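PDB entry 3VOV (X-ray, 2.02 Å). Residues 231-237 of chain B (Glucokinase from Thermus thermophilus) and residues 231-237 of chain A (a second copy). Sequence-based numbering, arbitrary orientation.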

# COMPACT_ATOMS: atom_id res chain seq x y z
N SER B 231 -8.83 -13.20 1.02
CA SER B 231 -8.04 -13.15 2.25
C SER B 231 -8.81 -13.87 3.40
O SER B 231 -8.25 -14.69 4.16
CB SER B 231 -7.79 -11.67 2.58
OG SER B 231 -6.60 -11.46 3.29
N LEU B 232 -10.11 -13.61 3.46
CA LEU B 232 -11.02 -14.29 4.41
C LEU B 232 -11.09 -15.79 4.20
O LEU B 232 -11.27 -16.54 5.14
CB LEU B 232 -12.44 -13.66 4.35
CG LEU B 232 -12.47 -12.25 5.01
CD1 LEU B 232 -13.71 -11.42 4.62
CD2 LEU B 232 -12.35 -12.39 6.56
N VAL B 233 -10.92 -16.25 2.96
CA VAL B 233 -10.85 -17.69 2.70
C VAL B 233 -9.66 -18.34 3.42
O VAL B 233 -9.75 -19.47 3.90
CB VAL B 233 -10.80 -17.97 1.19
CG1 VAL B 233 -10.38 -19.47 0.90
CG2 VAL B 233 -12.17 -17.65 0.57
N LYS B 234 -8.56 -17.61 3.55
CA LYS B 234 -7.38 -18.18 4.23
C LYS B 234 -7.68 -18.34 5.73
O LYS B 234 -7.15 -19.22 6.40
CB LYS B 234 -6.15 -17.24 4.09
CG LYS B 234 -5.88 -16.70 2.67
CD LYS B 234 -5.61 -17.78 1.68
CE LYS B 234 -5.07 -17.16 0.38
NZ LYS B 234 -5.87 -15.99 -0.16
N ALA B 235 -8.48 -17.44 6.28
CA ALA B 235 -8.75 -17.53 7.69
C ALA B 235 -9.81 -18.62 7.93
O ALA B 235 -9.65 -19.44 8.84
CB ALA B 235 -9.20 -16.19 8.21
N PHE B 236 -10.88 -18.65 7.10
CA PHE B 236 -12.04 -19.48 7.40
C PHE B 236 -12.19 -20.76 6.57
O PHE B 236 -12.79 -21.71 7.07
CB PHE B 236 -13.33 -18.66 7.27
CG PHE B 236 -13.48 -17.59 8.30
CD1 PHE B 236 -13.94 -17.90 9.59
CD2 PHE B 236 -13.19 -16.25 7.99
CE1 PHE B 236 -14.10 -16.90 10.55
CE2 PHE B 236 -13.34 -15.25 8.96
CZ PHE B 236 -13.79 -15.57 10.24
N ASP B 237 -11.70 -20.76 5.31
CA ASP B 237 -11.82 -21.91 4.39
C ASP B 237 -13.28 -22.38 4.35
O ASP B 237 -13.58 -23.54 4.66
CB ASP B 237 -10.87 -23.07 4.80
CG ASP B 237 -10.85 -24.24 3.78
OD1 ASP B 237 -11.23 -24.04 2.60
OD2 ASP B 237 -10.44 -25.34 4.17
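Chain A (231-237) SLVKAFD

The last turns of two copies of one helix meet in a small, largely apolar and nearly symmetric contact, built from a pair of phenylalanine rings and two reciprocal alanine-leucine contacts. In chain A, as in chain B, residues 231-236 are helical, continuing a helix that begins earlier in the chain, and Asp237(A) leaves it with positive phi (phi/psi 44/59). The final turn is held by Phe236(A) N to Leu232(A) O at 2.9 Å and by Asp237(A) N to Val233(A) O at 2.7 Å; the matching bonds in chain B, Phe236(B) N to Leu232(B) O and Asp237(B) N to Val233(B) O, have the same lengths.

Chain A crosses chain B at a signed angle of -68°, its N-to-C direction 68° from that of its partner, and the axes come no closer than 11.3 Å. At that separation the backbones do not touch each other, and every contact involves a side chain. The register is reciprocal: Ala235(A) CA lies 8.1 Å from Leu232(B) CA, and Leu232(A) CA lies 8.1 Å from Ala235(B) CA.

Both alanines direct CA-to-CB toward the other chain. Ala235(A) CB packs 3.7 Å from Phe236(B) CZ and 4.4 Å from Leu232(B) CD2; in return, Ala235(B) CB lies 3.7 Å from Phe236(A) CE2 and 4.3 Å from Leu232(A) CD2. The leucines and phenylalanines set off sideways, but their longer side chains bring their ends nearer the opposing helix. Both leucines adopt the m,t rotamer and both phenylalanines have chi1 in m, so the two halves of the contact are built almost alike.

The two rings, Phe236(A) and Phe236(B), form an oblique aromatic pair, with centroids 4.2 Å apart and planes inclined at 32°. Phe236(A) CE1 lies 3.0 Å from Phe236(B) CE1, a very tight approach for two carbons, and each ring has the CZ of the other over one face. Phe236(A) CZ also lies 3.6 Å from Ala235(B) O, which sits at the edge of the Phe236(A) ring, near its plane.

No hydrogen bond links the two stretches, and together they bury just 222 Å², with the two phenylalanines contributing most. Ser231(A), Val233(A), Lys234(A) and Asp237(A), like their counterparts Ser231(B), Val233(B), Lys234(B) and Asp237(B), make no contact across the pair; the serine hydroxyls and aspartate carboxylates are hydrogen-bonded elsewhere in the structure.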

# COMPACT_ATOMS: atom_id res chain seq x y z
N SER A 231 -6.57 -7.11 12.67
CA SER A 231 -7.48 -7.39 11.58
C SER A 231 -8.26 -8.71 11.81
O SER A 231 -9.50 -8.78 11.62
CB SER A 231 -6.64 -7.48 10.32
OG SER A 231 -7.36 -6.96 9.29
N LEU A 232 -7.53 -9.75 12.22
CA LEU A 232 -8.10 -11.06 12.57
C LEU A 232 -9.08 -10.99 13.75
O LEU A 232 -10.04 -11.78 13.84
CB LEU A 232 -6.98 -12.02 12.90
CG LEU A 232 -6.22 -12.52 11.65
CD1 LEU A 232 -4.87 -13.23 11.98
CD2 LEU A 232 -7.13 -13.47 10.86
N VAL A 233 -8.88 -10.02 14.64
CA VAL A 233 -9.85 -9.79 15.74
C VAL A 233 -11.21 -9.43 15.15
O VAL A 233 -12.27 -9.88 15.66
CB VAL A 233 -9.37 -8.68 16.72
CG1 VAL A 233 -10.51 -8.30 17.72
CG2 VAL A 233 -8.20 -9.16 17.47
N LYS A 234 -11.23 -8.65 14.06
CA LYS A 234 -12.55 -8.28 13.47
C LYS A 234 -13.20 -9.49 12.86
O LYS A 234 -14.40 -9.55 12.77
CB LYS A 234 -12.46 -7.20 12.40
CG LYS A 234 -11.39 -6.13 12.59
CD LYS A 234 -11.50 -5.44 13.86
CE LYS A 234 -10.70 -4.10 13.76
NZ LYS A 234 -9.19 -4.28 13.66
N ALA A 235 -12.39 -10.45 12.41
CA ALA A 235 -12.99 -11.66 11.78
C ALA A 235 -13.53 -12.58 12.87
O ALA A 235 -14.69 -13.00 12.79
CB ALA A 235 -11.96 -12.38 10.92
N PHE A 236 -12.70 -12.83 13.88
CA PHE A 236 -12.92 -13.92 14.80
C PHE A 236 -13.36 -13.51 16.22
O PHE A 236 -13.93 -14.34 16.91
CB PHE A 236 -11.65 -14.77 14.93
CG PHE A 236 -11.35 -15.65 13.73
CD1 PHE A 236 -12.07 -16.81 13.50
CD2 PHE A 236 -10.33 -15.31 12.86
CE1 PHE A 236 -11.81 -17.60 12.38
CE2 PHE A 236 -10.03 -16.09 11.78
CZ PHE A 236 -10.76 -17.25 11.51
N ASP A 237 -13.02 -12.29 16.66
CA ASP A 237 -13.30 -11.81 18.03
C ASP A 237 -12.99 -12.87 19.15
O ASP A 237 -13.89 -13.26 19.91
CB ASP A 237 -14.74 -11.30 18.12
CG ASP A 237 -15.07 -10.61 19.47
OD1 ASP A 237 -14.18 -9.98 20.09
OD2 ASP A 237 -16.26 -10.66 19.86